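Local coordinates for Endoglucanase(Endo-1,4-beta-glucanase)protein (Pseudomonas stutzeri, PDB 6R2J) that probably hydrolyses internal beta-1,4-glucosidic bonds of cellulose and binds cellobiose, at residues 23-29 against 60-66; 43-47 against 295-299; 123-128 against 162-166; 266-271 against 309-313. All blocks are in the same frame, centred on the assembly; numbering follows the deposited sequence. Where two conformers were deposited one is given.

Contact 1. Residues 23-29 against 60-66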
# COMPACT_ATOMS: atom_id res chain seq x y z
N PHE A 23 0.21 -8.85 10.57
CA PHE A 23 0.26 -8.58 11.99
C PHE A 23 1.32 -9.45 12.68
O PHE A 23 1.59 -10.59 12.27
CB PHE A 23 -1.10 -8.94 12.59
CG PHE A 23 -2.16 -7.85 12.53
CD1 PHE A 23 -2.15 -6.90 11.51
CD2 PHE A 23 -3.15 -7.78 13.51
CE1 PHE A 23 -3.13 -5.90 11.48
CE2 PHE A 23 -4.09 -6.78 13.51
CZ PHE A 23 -4.10 -5.83 12.49
N ALA A 24 1.86 -8.92 13.78
CA ALA A 24 2.80 -9.63 14.65
C ALA A 24 3.92 -10.26 13.82
O ALA A 24 4.16 -11.47 13.90
CB ALA A 24 2.08 -10.66 15.50
N PRO A 25 4.62 -9.47 13.01
CA PRO A 25 5.59 -10.06 12.07
C PRO A 25 6.76 -10.75 12.73
O PRO A 25 7.44 -11.52 12.04
CB PRO A 25 6.07 -8.87 11.23
CG PRO A 25 5.75 -7.66 12.05
CD PRO A 25 4.56 -8.00 12.90
N HIS A 26 7.06 -10.47 14.01
CA HIS A 26 8.14 -11.19 14.69
C HIS A 26 7.77 -12.64 15.01
O HIS A 26 8.65 -13.48 15.25
CB HIS A 26 8.57 -10.39 15.92
CG HIS A 26 9.14 -9.03 15.57
ND1 HIS A 26 9.49 -8.10 16.53
CD2 HIS A 26 9.39 -8.44 14.37
CE1 HIS A 26 9.94 -7.00 15.94
NE2 HIS A 26 9.89 -7.18 14.63
N ILE A 27 6.48 -12.94 15.02
CA ILE A 27 5.98 -14.30 15.23
C ILE A 27 5.81 -14.91 13.84
O ILE A 27 4.82 -14.65 13.14
CB ILE A 27 4.70 -14.33 16.07
CG1 ILE A 27 4.92 -13.53 17.37
CG2 ILE A 27 4.27 -15.79 16.39
CD1 ILE A 27 3.71 -13.41 18.25
N THR A 28 6.80 -15.74 13.44
CA THR A 28 6.68 -16.48 12.19
C THR A 28 6.86 -17.97 12.43
O THR A 28 7.74 -18.37 13.21
CB THR A 28 7.69 -16.01 11.15
OG1 THR A 28 9.03 -16.21 11.65
CG2 THR A 28 7.44 -14.54 10.87
N PRO A 29 6.08 -18.81 11.76
CA PRO A 29 5.02 -18.37 10.83
C PRO A 29 3.81 -17.81 11.59
O PRO A 29 2.98 -17.06 11.03
CB PRO A 29 4.69 -19.63 10.04
CG PRO A 29 5.20 -20.76 10.89
CD PRO A 29 6.34 -20.25 11.70
N ILE A 60 3.16 -10.93 4.60
CA ILE A 60 4.61 -11.02 4.75
C ILE A 60 5.18 -12.23 4.01
O ILE A 60 4.56 -13.29 3.90
CB ILE A 60 5.12 -10.93 6.21
CG1 ILE A 60 4.58 -12.08 7.06
CG2 ILE A 60 4.74 -9.52 6.80
CD1 ILE A 60 5.15 -12.09 8.47
N TRP A 61 6.38 -12.04 3.49
CA TRP A 61 7.08 -13.10 2.77
C TRP A 61 7.25 -14.35 3.64
O TRP A 61 7.03 -15.48 3.17
CB TRP A 61 8.39 -12.50 2.24
CG TRP A 61 9.27 -13.38 1.45
CD1 TRP A 61 9.06 -14.70 1.09
CD2 TRP A 61 10.55 -13.02 0.94
NE1 TRP A 61 10.15 -15.17 0.40
CE2 TRP A 61 11.07 -14.16 0.28
CE3 TRP A 61 11.32 -11.84 0.97
CZ2 TRP A 61 12.31 -14.15 -0.35
CZ3 TRP A 61 12.55 -11.84 0.37
CH2 TRP A 61 13.04 -13.00 -0.27
N GLU A 62 7.54 -14.16 4.93
CA GLU A 62 7.82 -15.28 5.83
C GLU A 62 6.63 -16.22 5.97
O GLU A 62 6.81 -17.38 6.33
CB GLU A 62 8.23 -14.72 7.19
CG GLU A 62 9.61 -14.04 7.19
CD GLU A 62 9.56 -12.54 6.86
OE1 GLU A 62 8.50 -12.04 6.45
OE2 GLU A 62 10.60 -11.85 7.01
N ARG A 63 5.42 -15.76 5.71
CA ARG A 63 4.26 -16.63 5.81
C ARG A 63 3.90 -17.29 4.48
O ARG A 63 3.20 -18.31 4.51
CB ARG A 63 3.07 -15.85 6.43
CG ARG A 63 3.27 -15.55 7.91
CD ARG A 63 2.24 -14.61 8.52
NE ARG A 63 2.53 -14.43 9.95
CZ ARG A 63 2.38 -13.30 10.66
NH1 ARG A 63 1.90 -12.21 10.10
NH2 ARG A 63 2.69 -13.28 11.96
N VAL A 64 4.32 -16.71 3.34
CA VAL A 64 4.14 -17.37 2.04
C VAL A 64 5.29 -18.33 1.75
O VAL A 64 5.11 -19.29 0.99
CB VAL A 64 3.91 -16.45 0.82
CG1 VAL A 64 2.61 -15.67 0.97
CG2 VAL A 64 5.14 -15.56 0.59
N GLN A 65 6.47 -18.06 2.31
CA GLN A 65 7.65 -18.92 2.14
C GLN A 65 8.37 -18.97 3.49
O GLN A 65 9.11 -18.05 3.85
CB GLN A 65 8.56 -18.41 1.02
CG GLN A 65 9.61 -19.44 0.61
CD GLN A 65 10.44 -18.99 -0.58
OE1 GLN A 65 10.70 -17.80 -0.73
NE2 GLN A 65 10.82 -19.92 -1.44
N HIS A 66 8.21 -20.08 4.21
CA HIS A 66 8.80 -20.15 5.54
C HIS A 66 10.33 -20.13 5.51
O HIS A 66 10.97 -19.71 6.48
CB HIS A 66 8.35 -21.44 6.25
CG HIS A 66 6.91 -21.43 6.68
ND1 HIS A 66 6.34 -22.47 7.38
CD2 HIS A 66 5.93 -20.53 6.46
CE1 HIS A 66 5.07 -22.20 7.60
NE2 HIS A 66 4.78 -21.04 7.04

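Contact 2. Residues 43-47 against 295-299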
# COMPACT_ATOMS: atom_id res chain seq x y z
N HIS A 43 -16.10 -7.40 5.43
CA HIS A 43 -15.21 -6.27 5.24
C HIS A 43 -15.30 -5.74 3.82
O HIS A 43 -15.47 -4.53 3.60
CB HIS A 43 -13.78 -6.66 5.64
CG HIS A 43 -13.68 -7.15 7.05
ND1 HIS A 43 -13.44 -8.46 7.37
CD2 HIS A 43 -13.81 -6.48 8.22
CE1 HIS A 43 -13.40 -8.58 8.69
NE2 HIS A 43 -13.66 -7.40 9.22
N PHE A 44 -15.20 -6.61 2.83
CA PHE A 44 -15.22 -6.13 1.46
C PHE A 44 -16.56 -5.51 1.12
O PHE A 44 -16.62 -4.52 0.39
CB PHE A 44 -14.88 -7.27 0.54
CG PHE A 44 -13.50 -7.81 0.75
CD1 PHE A 44 -12.42 -7.28 0.06
CD2 PHE A 44 -13.26 -8.84 1.69
CE1 PHE A 44 -11.16 -7.79 0.25
CE2 PHE A 44 -11.96 -9.34 1.89
CZ PHE A 44 -10.93 -8.83 1.16
N LYS A 45 -17.65 -6.10 1.64
CA LYS A 45 -19.00 -5.56 1.44
C LYS A 45 -19.15 -4.19 2.09
O LYS A 45 -19.70 -3.26 1.48
CB LYS A 45 -20.02 -6.54 2.03
CG LYS A 45 -21.51 -6.19 1.87
CD LYS A 45 -21.85 -5.62 0.51
CE LYS A 45 -23.36 -5.53 0.31
NZ LYS A 45 -24.16 -5.91 1.48
N TYR A 46 -18.69 -4.04 3.33
CA TYR A 46 -18.77 -2.74 3.98
C TYR A 46 -18.08 -1.67 3.14
O TYR A 46 -18.66 -0.62 2.86
CB TYR A 46 -18.17 -2.78 5.38
CG TYR A 46 -18.15 -1.39 6.00
CD1 TYR A 46 -19.31 -0.80 6.45
CD2 TYR A 46 -16.98 -0.65 6.08
CE1 TYR A 46 -19.30 0.49 6.97
CE2 TYR A 46 -16.94 0.60 6.60
CZ TYR A 46 -18.09 1.18 7.04
OH TYR A 46 -18.06 2.46 7.56
N TYR A 47 -16.83 -1.89 2.74
CA TYR A 47 -16.11 -0.81 2.06
C TYR A 47 -16.67 -0.57 0.67
O TYR A 47 -16.80 0.57 0.25
CB TYR A 47 -14.60 -1.07 2.07
CG TYR A 47 -14.07 -0.96 3.48
CD1 TYR A 47 -13.84 0.30 4.08
CD2 TYR A 47 -13.87 -2.09 4.24
CE1 TYR A 47 -13.38 0.41 5.39
CE2 TYR A 47 -13.41 -2.01 5.54
CZ TYR A 47 -13.15 -0.77 6.12
OH TYR A 47 -12.68 -0.74 7.42
N ALA A 295 -7.86 3.42 13.27
CA ALA A 295 -8.63 2.44 12.52
C ALA A 295 -9.89 3.06 11.92
O ALA A 295 -10.61 3.80 12.59
CB ALA A 295 -9.00 1.26 13.45
N ILE A 296 -10.16 2.74 10.65
CA ILE A 296 -11.39 3.14 9.99
C ILE A 296 -12.45 2.03 9.97
O ILE A 296 -13.54 2.24 9.40
CB ILE A 296 -11.04 3.65 8.57
CG1 ILE A 296 -12.15 4.51 7.95
CG2 ILE A 296 -10.76 2.48 7.67
CD1 ILE A 296 -11.78 5.12 6.58
N GLU A 297 -12.19 0.89 10.60
CA GLU A 297 -13.16 -0.18 10.67
C GLU A 297 -14.32 0.23 11.57
O GLU A 297 -14.09 0.70 12.70
CB GLU A 297 -12.48 -1.42 11.22
CG GLU A 297 -13.31 -2.68 11.23
CD GLU A 297 -13.69 -3.13 9.87
OE1 GLU A 297 -12.96 -2.81 8.92
OE2 GLU A 297 -14.72 -3.81 9.75
N PRO A 298 -15.59 0.11 11.11
CA PRO A 298 -16.73 0.49 11.95
C PRO A 298 -16.90 -0.39 13.19
O PRO A 298 -16.41 -1.52 13.30
CB PRO A 298 -17.93 0.35 11.02
CG PRO A 298 -17.47 -0.62 9.96
CD PRO A 298 -16.03 -0.27 9.75
N ARG A 299 -17.60 0.20 14.15
CA ARG A 299 -17.76 -0.36 15.48
C ARG A 299 -19.24 -0.21 15.80
O ARG A 299 -19.75 0.91 15.77
CB ARG A 299 -17.01 0.46 16.53
CG ARG A 299 -15.56 0.62 16.27
CD ARG A 299 -14.93 1.60 17.24
NE ARG A 299 -13.53 1.78 16.85
CZ ARG A 299 -12.62 2.42 17.57
NH1 ARG A 299 -12.96 2.96 18.73
NH2 ARG A 299 -11.36 2.52 17.09
O HOH W 1 -16.07 3.13 9.29

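Contact 3. Residues 123-128 against 162-166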
# COMPACT_ATOMS: atom_id res chain seq x y z
N TRP A 123 8.71 -13.65 -6.05
CA TRP A 123 7.76 -12.82 -6.78
C TRP A 123 7.36 -13.48 -8.10
O TRP A 123 6.18 -13.46 -8.49
CB TRP A 123 8.31 -11.40 -6.97
CG TRP A 123 7.77 -10.49 -5.88
CD1 TRP A 123 8.49 -9.79 -4.93
CD2 TRP A 123 6.40 -10.23 -5.62
NE1 TRP A 123 7.62 -9.12 -4.09
CE2 TRP A 123 6.33 -9.37 -4.49
CE3 TRP A 123 5.20 -10.65 -6.21
CZ2 TRP A 123 5.12 -8.91 -3.96
CZ3 TRP A 123 3.99 -10.18 -5.68
CH2 TRP A 123 3.97 -9.31 -4.58
N ARG A 124 8.32 -14.09 -8.77
CA ARG A 124 7.98 -14.89 -9.93
C ARG A 124 6.97 -15.96 -9.55
O ARG A 124 5.95 -16.15 -10.23
CB ARG A 124 9.24 -15.50 -10.54
CG ARG A 124 8.98 -16.00 -11.96
CD ARG A 124 10.17 -16.74 -12.55
NE ARG A 124 11.40 -15.94 -12.59
CZ ARG A 124 12.40 -16.06 -11.73
NH1 ARG A 124 12.32 -16.94 -10.75
NH2 ARG A 124 13.47 -15.30 -11.85
N LYS A 125 7.22 -16.68 -8.46
CA LYS A 125 6.31 -17.73 -8.03
C LYS A 125 4.96 -17.16 -7.63
O LYS A 125 3.93 -17.73 -7.98
CB LYS A 125 6.90 -18.55 -6.88
CG LYS A 125 7.78 -19.70 -7.31
CD LYS A 125 8.10 -20.53 -6.09
CE LYS A 125 8.94 -21.74 -6.42
NZ LYS A 125 10.38 -21.41 -6.32
N LEU A 126 4.94 -16.05 -6.87
CA LEU A 126 3.66 -15.43 -6.52
C LEU A 126 2.90 -14.95 -7.76
O LEU A 126 1.67 -15.11 -7.85
CB LEU A 126 3.89 -14.26 -5.56
CG LEU A 126 4.35 -14.59 -4.14
CD1 LEU A 126 4.72 -13.34 -3.39
CD2 LEU A 126 3.25 -15.36 -3.44
N ALA A 127 3.60 -14.34 -8.72
CA ALA A 127 2.91 -13.86 -9.92
C ALA A 127 2.32 -15.02 -10.72
O ALA A 127 1.28 -14.85 -11.36
CB ALA A 127 3.87 -13.02 -10.76
N GLU A 128 2.98 -16.18 -10.72
CA GLU A 128 2.41 -17.38 -11.33
C GLU A 128 1.12 -17.80 -10.64
O GLU A 128 0.20 -18.29 -11.29
CB GLU A 128 3.43 -18.53 -11.25
CG GLU A 128 4.66 -18.44 -12.18
CD GLU A 128 5.76 -19.46 -11.81
OE1 GLU A 128 5.44 -20.49 -11.18
OE2 GLU A 128 6.95 -19.25 -12.14
N ALA A 162 11.70 -10.35 -12.83
CA ALA A 162 11.15 -11.69 -12.63
C ALA A 162 9.64 -11.70 -12.84
O ALA A 162 9.10 -12.60 -13.50
CB ALA A 162 11.49 -12.19 -11.23
N ILE A 163 8.94 -10.71 -12.28
CA ILE A 163 7.49 -10.64 -12.44
C ILE A 163 7.12 -10.55 -13.92
O ILE A 163 6.16 -11.18 -14.38
CB ILE A 163 6.93 -9.44 -11.66
CG1 ILE A 163 6.88 -9.69 -10.14
CG2 ILE A 163 5.51 -9.07 -12.19
CD1 ILE A 163 6.56 -8.39 -9.32
N ARG A 164 7.86 -9.74 -14.68
CA ARG A 164 7.53 -9.49 -16.08
C ARG A 164 7.90 -10.66 -16.96
O ARG A 164 7.53 -10.65 -18.15
CB ARG A 164 8.20 -8.19 -16.56
CG ARG A 164 7.73 -6.93 -15.80
CD ARG A 164 6.33 -6.59 -16.29
NE ARG A 164 5.85 -5.29 -15.83
CZ ARG A 164 4.73 -5.13 -15.17
NH1 ARG A 164 3.95 -6.16 -14.88
NH2 ARG A 164 4.37 -3.92 -14.79
N GLU A 165 8.61 -11.65 -16.41
CA GLU A 165 8.86 -12.90 -17.12
C GLU A 165 7.60 -13.75 -17.19
O GLU A 165 7.46 -14.59 -18.08
CB GLU A 165 9.93 -13.72 -16.39
CG GLU A 165 11.35 -13.16 -16.37
CD GLU A 165 12.27 -14.00 -15.44
OE1 GLU A 165 12.06 -15.23 -15.37
OE2 GLU A 165 13.17 -13.46 -14.75
N VAL A 166 6.69 -13.56 -16.24
CA VAL A 166 5.47 -14.34 -16.19
C VAL A 166 4.21 -13.50 -16.36
O VAL A 166 3.17 -14.05 -16.76
CB VAL A 166 5.36 -15.20 -14.90
CG1 VAL A 166 6.55 -16.15 -14.78
CG2 VAL A 166 5.23 -14.31 -13.69

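Contact 4. Residues 266-271 against 309-313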
# COMPACT_ATOMS: atom_id res chain seq x y z
N MET A 266 -6.16 15.77 6.82
CA MET A 266 -6.58 14.72 5.92
C MET A 266 -7.47 15.27 4.82
O MET A 266 -7.27 14.94 3.65
CB MET A 266 -7.34 13.66 6.69
CG MET A 266 -7.84 12.51 5.86
SD MET A 266 -8.44 11.13 6.87
CE MET A 266 -9.42 10.16 5.69
N ASP A 267 -8.45 16.09 5.19
CA ASP A 267 -9.30 16.73 4.19
C ASP A 267 -8.47 17.48 3.14
O ASP A 267 -8.70 17.35 1.93
CB ASP A 267 -10.25 17.69 4.90
CG ASP A 267 -11.64 17.72 4.26
OD1 ASP A 267 -12.33 16.64 4.25
OD2 ASP A 267 -12.03 18.82 3.78
N ASN A 268 -7.50 18.27 3.57
CA ASN A 268 -6.74 19.03 2.60
C ASN A 268 -5.81 18.13 1.79
O ASN A 268 -5.55 18.41 0.62
CB ASN A 268 -5.95 20.10 3.32
CG ASN A 268 -6.82 21.14 3.92
OD1 ASN A 268 -7.86 21.49 3.35
ND2 ASN A 268 -6.42 21.65 5.09
N LEU A 269 -5.26 17.08 2.41
CA LEU A 269 -4.45 16.14 1.65
C LEU A 269 -5.26 15.47 0.55
O LEU A 269 -4.87 15.49 -0.62
CB LEU A 269 -3.84 15.10 2.59
CG LEU A 269 -3.16 13.94 1.88
CD1 LEU A 269 -1.88 14.36 1.14
CD2 LEU A 269 -2.90 12.79 2.88
N LEU A 270 -6.39 14.85 0.90
CA LEU A 270 -7.20 14.18 -0.12
C LEU A 270 -7.62 15.14 -1.23
O LEU A 270 -7.68 14.74 -2.40
CB LEU A 270 -8.40 13.50 0.54
CG LEU A 270 -8.07 12.25 1.38
CD1 LEU A 270 -9.36 11.62 1.97
CD2 LEU A 270 -7.32 11.18 0.61
N ALA A 271 -7.92 16.40 -0.89
CA ALA A 271 -8.30 17.38 -1.90
C ALA A 271 -7.16 17.60 -2.88
O ALA A 271 -7.36 17.60 -4.10
CB ALA A 271 -8.68 18.69 -1.22
N LEU A 309 -15.03 11.46 6.81
CA LEU A 309 -14.21 12.49 6.18
C LEU A 309 -13.80 12.09 4.77
O LEU A 309 -13.64 12.97 3.91
CB LEU A 309 -12.98 12.79 7.05
CG LEU A 309 -12.15 13.93 6.50
CD1 LEU A 309 -12.00 15.13 7.40
CD2 LEU A 309 -10.77 13.36 6.16
N MET A 310 -13.63 10.79 4.52
CA MET A 310 -13.21 10.34 3.20
C MET A 310 -14.30 10.60 2.16
O MET A 310 -13.99 10.90 1.01
CB MET A 310 -12.92 8.83 3.24
CG MET A 310 -11.55 8.42 3.77
SD MET A 310 -11.27 6.62 3.38
CE MET A 310 -11.54 6.65 1.62
N ARG A 311 -15.56 10.49 2.55
CA ARG A 311 -16.63 10.43 1.56
C ARG A 311 -16.69 11.65 0.65
O ARG A 311 -17.01 11.52 -0.54
CB ARG A 311 -17.97 10.15 2.24
CG ARG A 311 -18.09 8.72 2.72
CD ARG A 311 -19.53 8.32 2.89
NE ARG A 311 -20.18 9.07 3.97
CZ ARG A 311 -20.53 8.56 5.14
NH1 ARG A 311 -20.26 7.28 5.39
NH2 ARG A 311 -21.17 9.31 6.05
N LYS A 312 -16.39 12.86 1.18
CA LYS A 312 -16.48 14.03 0.32
C LYS A 312 -15.49 13.97 -0.83
O LYS A 312 -15.68 14.68 -1.83
CB LYS A 312 -16.31 15.33 1.11
CG LYS A 312 -14.89 15.79 1.34
CD LYS A 312 -14.82 17.14 2.11
CE LYS A 312 -15.52 17.09 3.50
NZ LYS A 312 -15.06 16.01 4.48
N HIS A 313 -14.45 13.11 -0.73
CA HIS A 313 -13.33 13.10 -1.67
C HIS A 313 -13.34 11.96 -2.69
O HIS A 313 -12.49 11.97 -3.58
CB HIS A 313 -11.99 13.08 -0.92
CG HIS A 313 -11.85 14.17 0.09
ND1 HIS A 313 -11.67 15.50 -0.25
CD2 HIS A 313 -11.87 14.14 1.44
CE1 HIS A 313 -11.62 16.23 0.85
NE2 HIS A 313 -11.73 15.42 1.89

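Contact 1. Residues 23-29 against 60-66
Pro-29, which follows a cis peptide bond, brings the irregular segment 23-29 to within 5.4 Å of Arg-63, CA to CA, while a type I turn from Ala-24 to Ile-27 curls the loop round the end of that arginine. The Arg-63 chain runs out straight from CG to NE (chi2 171°, chi3 179°), far enough to set its guanidinium among backbone carbonyls. NH1 and NH2 both take Phe-23 O end-on, NH1 at 2.7 Å. NH2 also bonds Ile-27 O at 2.8 Å, with this oxygen tilted from the guanidinium plane. Along the same edge as NH2, NE gives a straighter bond of 2.9 Å to Pro-29 O. Carbonyl oxygens grip the edge, fixing the rotation of the group, while Ile-60 CD1 lies over one face, toward its rim. Thr-28 CG2 meets Glu-62 CB at 3.8 Å, and the Pro-29 ring lies over a face of the His-66 imidazole in a CH-pi contact. Ala-21 O is a further acceptor for NH1, and Asn-100 and His-105 hold the Glu-62 carboxylate. The contact joins the loops that follow strands 14-18 and 54-59 of the TIM barrel, with Gln-76 of helix 74-89 against Arg-63.

Contact 2. Residues 43-47 against 295-299
Pro-298 sets its CG-CD edge down on one face of the Tyr-46 ring, its CG 3.5 Å from the ring centroid and only 14° off the normal, a close CH-pi contact. Next to it Tyr-47 is packed just as firmly: its hydroxyl donates a short bond of 2.6 Å to Glu-297 OE1, which it meets from above the carboxylate plane, and its CE1 meets Ile-296 CG2 obliquely at 4.0 Å. The two tyrosines brace each other, with CD2 of Tyr-46 seated over the centre of the Tyr-47 ring. Glu-297 starts out away from the helix, but its chain bends back at chi2 (64°) and returns the carboxylate to it. There OE1 has a second donor in Gly-286 N, while Glu-297 OE2 makes only a close approach to the His-43 ring edge, 3.2 Å from CD2; ND1 of that histidine is hydrogen-bonded to Glu-40 N. In this TIM barrel helix 41-49 follows the first strand and the loop leaves strand 280-285, the last, so the contact joins the first and last beta-alpha units, whose strands lie side by side. The partly exposed side is looser: beyond the proline, a water bridges the segments, donating to Tyr-46 OH and to Ile-296 O at 2.7 Å each. The same hydroxyl is hydrogen-bonded to Asp-303. With a leucine in place of Tyr-46, Pro-298 would probably lose the flat face it rests on, and the water and Asp-303 would lose their shared hydroxyl. Inward, Tyr-47 reaches Val-16 and Ile-18 of strand 14-18, and Met-307 of helix 305-311 touches both tyrosines.

Contact 3. Residues 123-128 against 162-166
Neighbouring helices of the outer layer of the TIM barrel meet where Arg-124 and Ala-127 face Ala-162 and Val-166; their short axes pass 8.1 Å apart at a crossing angle of -31°. Val-166 fits between Arg-124, Ala-127 and Glu-128: CG2 presses on Ala-127 CB at a tight 3.5 Å, and CG1 rests against Arg-124 CG at 3.7 Å with Glu-128 CG close by. Helix 116-130 and helix 152-166 are successive in the barrel, strand 136-140 running between them, so their shared general direction is that of adjacent beta-alpha units. Arg-124 turns at chi3 (-58°), which folds its guanidinium over the Ala-162 methyl and toward Glu-165. In the resulting salt bridge Arg-124 NE donates to Glu-165 OE1 at 2.9 Å from above the carboxylate plane, while the bond from its NH2 to OE2 is weak. Were this arginine replaced by an alanine, the Glu-165 carboxylate would probably be left without its charged mate and the Ala-162 methyl without its cover. On the barrel side, Trp-123 and Ile-163 lie side by side, CB to CG1 at 3.9 Å, with Ile-163 CD1 approaching the indole obliquely. Trp-123 NE1 donates to Ile-141 O, and Ile-163 continues onto Ile-172 of strand 171-175.

Contact 4. Residues 266-271 against 309-313
His-313 stands as a flat wedge against helix 260-276, with Leu-270 and Asp-267 forming the hollow that takes it. Leu-270 CB lies under one face of the imidazole, 3.7 Å from its centroid and 19° off the normal, and CD1 extends that floor to 3.6 Å from His-313 CD2. Lys-312 CG covers the opposite face, so the ring is sandwiched between aliphatic carbons while its edge turns to the acid. There His-313 NE2 donates to Asp-267 OD1 at 2.7 Å, coming from far above the carboxylate plane. Lys-312 curls round at chi3 and chi4 and puts NZ 2.8 Å from the same oxygen, Asp-267 OD1, on its syn side and from the other face of the carboxylate. Two donors thus grip OD1, and the lysine's charge probably offsets that of the acid. The next bump is Leu-309, whose branched end straddles the helix surface: CD1 settles beside Asp-267, 4.0 Å from CB, while CD2 lies beside the Met-266 chain. Fully extended from chi1 (180°) onward, Met-266 runs past this leucine and pushes its CE against Met-310 CG at 3.4 Å, tighter than usual. Beneath them Met-266 reaches Tyr-282 of strand 280-285, Leu-270 reaches Ser-280, and both touch Tyr-253. At the far end Asn-274 binds His-313 O. Such interlocking of side chains between adjacent helices belongs to the outer helical layer of a TIM barrel, here between the helices that follow its seventh and eighth strands.

From the N terminus, contact 1 opens in the loop after strand 14-18 and closes at 60-66, after the second strand. Contact 2 opens inside that interval, at helix 41-49, and closes only at 295-299, so the two cross. Contact 3 opens and closes wholly between the segments of contact 2, joining two middle helices of the barrel, and follows contact 1. Contact 4 opens at 266-271, before contact 2 closes, and ends at 309-313, so these cross too; they also touch, Ile-296 CD1 lying 3.6 Å from Met-310 SD. Contact 4 ties helix 260-276 to the last helix, contact 2 the loop before it to helix 41-49; contacts 3 and 4 lie across the barrel.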